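Local coordinates for protein probable zinc protease PqqL (Escherichia coli, PDB 6OFT) that probably acts as a zinc-dependent endopeptidase of the M16 family in the periplasm, this chain being the first half of the protein, at residues A[289-294]-A[339-344]; A[346-351]-A[463-468]. One frame throughout, in Å; residues are numbered along the deposited sequence.

Contact 1 of 2, residues A[289-294]-A[339-344]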
# COMPACT_ATOMS: atom_id res chain seq x y z
N GLN A 289 -21.69 5.25 -1.17
CA GLN A 289 -23.06 4.74 -1.27
C GLN A 289 -24.01 5.89 -1.62
O GLN A 289 -24.66 5.83 -2.66
CB GLN A 289 -23.46 4.02 0.04
CG GLN A 289 -24.90 3.50 0.10
CD GLN A 289 -25.14 2.56 1.26
OE1 GLN A 289 -25.67 2.94 2.31
NE2 GLN A 289 -24.76 1.30 1.09
N ARG A 290 -24.01 6.98 -0.81
CA ARG A 290 -24.88 8.13 -1.05
C ARG A 290 -24.66 8.77 -2.41
O ARG A 290 -25.64 8.97 -3.12
CB ARG A 290 -24.80 9.18 0.07
CG ARG A 290 -26.10 9.97 0.15
CD ARG A 290 -26.09 10.97 1.26
NE ARG A 290 -26.44 10.37 2.54
CZ ARG A 290 -26.45 11.04 3.68
NH1 ARG A 290 -26.15 12.34 3.70
NH2 ARG A 290 -26.76 10.43 4.81
N LEU A 291 -23.40 9.03 -2.80
CA LEU A 291 -23.09 9.60 -4.11
C LEU A 291 -23.59 8.73 -5.27
O LEU A 291 -24.19 9.26 -6.22
CB LEU A 291 -21.58 9.90 -4.26
CG LEU A 291 -21.16 10.70 -5.50
CD1 LEU A 291 -21.75 12.11 -5.51
CD2 LEU A 291 -19.66 10.77 -5.61
N GLN A 292 -23.35 7.40 -5.19
CA GLN A 292 -23.79 6.44 -6.22
C GLN A 292 -25.31 6.33 -6.31
O GLN A 292 -25.82 6.14 -7.41
CB GLN A 292 -23.16 5.06 -6.01
CG GLN A 292 -21.70 4.96 -6.47
CD GLN A 292 -21.50 5.33 -7.93
OE1 GLN A 292 -20.87 6.34 -8.26
NE2 GLN A 292 -22.05 4.52 -8.83
N GLU A 293 -26.01 6.48 -5.17
CA GLU A 293 -27.48 6.43 -5.09
C GLU A 293 -28.06 7.67 -5.76
O GLU A 293 -29.06 7.56 -6.49
CB GLU A 293 -27.95 6.37 -3.62
CG GLU A 293 -27.73 5.04 -2.91
CD GLU A 293 -27.86 5.06 -1.39
OE1 GLU A 293 -27.62 6.12 -0.77
OE2 GLU A 293 -28.19 3.99 -0.82
N ARG A 294 -27.43 8.85 -5.54
CA ARG A 294 -27.83 10.13 -6.13
C ARG A 294 -27.58 10.14 -7.64
O ARG A 294 -28.42 10.66 -8.39
CB ARG A 294 -27.13 11.31 -5.44
CG ARG A 294 -27.64 11.58 -4.02
CD ARG A 294 -27.20 12.92 -3.49
NE ARG A 294 -28.17 13.46 -2.55
CZ ARG A 294 -27.90 13.82 -1.29
NH1 ARG A 294 -28.85 14.29 -0.51
NH2 ARG A 294 -26.66 13.71 -0.82
N MET A 339 -19.38 19.82 -2.25
CA MET A 339 -19.71 20.70 -1.13
C MET A 339 -21.08 20.39 -0.54
O MET A 339 -21.25 20.41 0.68
CB MET A 339 -19.68 22.16 -1.61
CG MET A 339 -19.19 23.14 -0.55
SD MET A 339 -17.44 22.91 -0.15
CE MET A 339 -16.66 23.56 -1.67
N ALA A 340 -22.08 20.15 -1.42
CA ALA A 340 -23.46 19.84 -1.06
C ALA A 340 -23.53 18.54 -0.28
O ALA A 340 -24.21 18.50 0.74
CB ALA A 340 -24.32 19.74 -2.31
N GLU A 341 -22.78 17.48 -0.72
CA GLU A 341 -22.78 16.19 -0.03
C GLU A 341 -22.07 16.25 1.32
O GLU A 341 -22.54 15.64 2.27
CB GLU A 341 -22.21 15.06 -0.90
CG GLU A 341 -22.74 13.70 -0.46
CD GLU A 341 -21.98 12.45 -0.89
OE1 GLU A 341 -21.59 12.37 -2.08
OE2 GLU A 341 -21.81 11.54 -0.05
N LEU A 342 -20.96 16.99 1.41
CA LEU A 342 -20.20 17.13 2.66
C LEU A 342 -21.01 17.91 3.71
O LEU A 342 -21.02 17.52 4.87
CB LEU A 342 -18.82 17.78 2.43
CG LEU A 342 -17.78 16.99 1.61
CD1 LEU A 342 -16.61 17.89 1.25
CD2 LEU A 342 -17.27 15.75 2.35
N ALA A 343 -21.70 18.98 3.29
CA ALA A 343 -22.54 19.80 4.16
C ALA A 343 -23.81 19.05 4.62
O ALA A 343 -24.22 19.23 5.76
CB ALA A 343 -22.92 21.09 3.46
N THR A 344 -24.40 18.20 3.75
CA THR A 344 -25.58 17.39 4.08
C THR A 344 -25.25 16.42 5.25
O THR A 344 -26.04 16.30 6.19
CB THR A 344 -26.14 16.69 2.81
OG1 THR A 344 -26.48 17.69 1.86
CG2 THR A 344 -27.38 15.85 3.10
O HOH W 1 -26.94 13.77 5.94
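Glu341 lays its carboxylate against Leu291 and Arg290, and no direct hydrogen bond or salt bridge joins 289-294 to 339-344. Its OE1 lies 3.3 Å from Leu291 CB and 3.4 Å from Leu291 CD1. OE2 faces the aliphatic root of Arg290, 3.8 Å from CB. The Glu341 side chain meets that of Leu291 at about a right angle. CG stands anti to the backbone N (chi1 -155°), and the extended chain beyond it brings the carboxylate to Leu291. Arg294 NH2 brings the edge of its guanidinium to Glu341 CG, 3.9 Å away. Arg294 NH2 and Arg290 NE each stay 5.4 Å from Glu341 OE2, near the acid without pairing with it. Their positive charge may favour its ionised form, against the cost of burying OE1, which has no partner in the model. An alanine in place of Glu341 would take away the carboxylate, probably leaving Leu291 loosely packed and Arg294 less well balanced in charge.

Thr344 CG2 touches Arg290 NH1 at 3.8 Å and meets the Arg294 guanidinium tip to tip. A water takes a hydrogen bond from Arg290 NH1 and gives a weak one to Thr344 O. Farther out, Arg290 NH2 forms a salt bridge with Glu354 and a hydrogen bond to Gly349 O. Thr344 OG1 is turned back to Ala340 O, which also accepts from Thr344 N on the opposite face. This is helix-to-helix packing: segments 289-294 and 339-344 run at 127° to each other, on helices 271-296 and 331-348, within the M16 inactive-domain region.

Contact 2 of 2, residues A[346-351]-A[463-468]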
# COMPACT_ATOMS: atom_id res chain seq x y z
N ASP A 346 -22.69 16.87 7.34
CA ASP A 346 -22.40 17.74 8.49
C ASP A 346 -23.67 18.01 9.31
O ASP A 346 -23.64 17.97 10.53
CB ASP A 346 -21.83 19.10 8.04
CG ASP A 346 -20.39 19.15 7.58
OD1 ASP A 346 -19.65 18.19 7.86
OD2 ASP A 346 -20.01 20.16 6.95
N GLN A 347 -24.78 18.28 8.60
CA GLN A 347 -26.06 18.63 9.20
C GLN A 347 -26.91 17.45 9.69
O GLN A 347 -27.56 17.59 10.72
CB GLN A 347 -26.86 19.51 8.22
CG GLN A 347 -26.32 20.95 8.10
CD GLN A 347 -26.91 21.74 6.94
OE1 GLN A 347 -28.04 21.54 6.51
NE2 GLN A 347 -26.14 22.70 6.42
N HIS A 348 -26.92 16.29 8.97
CA HIS A 348 -27.80 15.17 9.35
C HIS A 348 -27.13 13.79 9.50
O HIS A 348 -27.81 12.85 9.92
CB HIS A 348 -28.97 15.07 8.35
CG HIS A 348 -29.71 16.35 8.18
ND1 HIS A 348 -30.65 16.76 9.10
CD2 HIS A 348 -29.57 17.31 7.24
CE1 HIS A 348 -31.07 17.94 8.68
NE2 HIS A 348 -30.44 18.32 7.57
N GLY A 349 -25.84 13.68 9.18
CA GLY A 349 -25.10 12.43 9.28
C GLY A 349 -25.68 11.33 8.42
O GLY A 349 -26.18 11.58 7.32
N PHE A 350 -25.65 10.10 8.93
CA PHE A 350 -26.19 8.95 8.21
C PHE A 350 -27.35 8.36 8.96
O PHE A 350 -27.39 8.46 10.18
CB PHE A 350 -25.09 7.90 7.94
CG PHE A 350 -23.94 8.46 7.12
CD1 PHE A 350 -24.05 8.63 5.75
CD2 PHE A 350 -22.76 8.86 7.74
CE1 PHE A 350 -23.01 9.17 5.00
CE2 PHE A 350 -21.71 9.39 6.99
CZ PHE A 350 -21.83 9.53 5.62
N SER A 351 -28.33 7.79 8.24
CA SER A 351 -29.50 7.20 8.88
C SER A 351 -29.19 5.79 9.36
O SER A 351 -28.22 5.20 8.89
CB SER A 351 -30.68 7.16 7.92
OG SER A 351 -30.45 6.24 6.86
N LEU A 463 -30.24 22.44 4.61
CA LEU A 463 -30.30 21.31 3.68
C LEU A 463 -31.14 20.17 4.26
O LEU A 463 -31.15 19.98 5.48
CB LEU A 463 -28.90 20.81 3.29
CG LEU A 463 -28.02 21.77 2.48
CD1 LEU A 463 -26.55 21.53 2.75
CD2 LEU A 463 -28.29 21.65 0.99
N ALA A 464 -31.84 19.44 3.37
CA ALA A 464 -32.72 18.33 3.74
C ALA A 464 -31.98 17.02 3.97
O ALA A 464 -30.97 16.74 3.29
CB ALA A 464 -33.79 18.14 2.67
N ALA A 465 -32.48 16.22 4.93
CA ALA A 465 -31.92 14.92 5.30
C ALA A 465 -32.10 13.95 4.15
O ALA A 465 -33.14 13.94 3.50
CB ALA A 465 -32.60 14.38 6.54
N TYR A 466 -31.06 13.17 3.88
CA TYR A 466 -31.12 12.18 2.82
C TYR A 466 -31.93 10.97 3.29
O TYR A 466 -31.77 10.52 4.42
CB TYR A 466 -29.71 11.76 2.37
CG TYR A 466 -29.72 10.66 1.34
CD1 TYR A 466 -29.92 10.93 -0.01
CD2 TYR A 466 -29.57 9.33 1.72
CE1 TYR A 466 -29.96 9.92 -0.96
CE2 TYR A 466 -29.61 8.30 0.78
CZ TYR A 466 -29.79 8.60 -0.56
OH TYR A 466 -29.81 7.58 -1.47
N VAL A 467 -32.79 10.45 2.41
CA VAL A 467 -33.60 9.28 2.73
C VAL A 467 -33.14 8.07 1.91
O VAL A 467 -33.15 8.12 0.67
CB VAL A 467 -35.13 9.54 2.64
CG1 VAL A 467 -35.93 8.27 2.97
CG2 VAL A 467 -35.54 10.68 3.57
N PHE A 468 -32.73 7.00 2.61
CA PHE A 468 -32.29 5.74 2.00
C PHE A 468 -33.48 5.11 1.25
O PHE A 468 -34.57 5.02 1.83
CB PHE A 468 -31.74 4.80 3.09
CG PHE A 468 -31.22 3.47 2.59
CD1 PHE A 468 -29.99 3.39 1.94
CD2 PHE A 468 -31.94 2.30 2.80
CE1 PHE A 468 -29.50 2.16 1.49
CE2 PHE A 468 -31.45 1.07 2.35
CZ PHE A 468 -30.24 1.01 1.69
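His348 CG stands anti to its carbonyl carbon (chi1 -53°), on the side where the extended segment 463-468 passes. Gln347 CG takes the same position (chi1 -73°), and its chain runs on extended to Leu463. The site is the C-terminal end of helix 331-348, where an extended tail runs alongside the turn into helix 352-371. Gly349, the first residue past the helix, has positive phi, which suits a glycine.

The two side chains grip the backbone of one residue. Leu463 N gives a hydrogen bond to Gln347 OE1 in the plane of the amide, at 3.0 Å. Leu463 O accepts from His348 NE2 at 2.8 Å, with the donor tilted 30° from the carbonyl plane. Both bonds are somewhat bent. The weak bond from Gln347 NE2 to Lys461 O may help to set the amide's rotation. Leu463 itself packs back on Ala343 and Thr344 of the helix.

Farther along, Phe468 CB comes up to Ser351 OG, and that hydroxyl caps the next helix as its N-cap. The ring of Phe468 leads away to Glu353, Glu354 and Asp357. Ala465 CB sits over one face of the His348 imidazole in a CH-pi contact, 4.1 Å from the ring centroid.

After the first sheet and the predicted zinc site, the chain reaches helix 271-296. It then passes through strands 303-314 and 317-326 and enters helix 331-348. Contact 1 closes this loop, half of it strand, by setting the two helices against each other. Contact 2 opens just afterwards, at the end of the same helix. It closes a longer, largely helical loop when the segment after helix 448-459 returns. The loops follow in series and neither nest nor cross. The centres of contacts 1 and 2 are about 9 Å apart. Glu293 makes a weak hydrogen bond to Tyr466. Together the contacts tie helices 271-296 and 331-348 to the extended segment near the end of this chain.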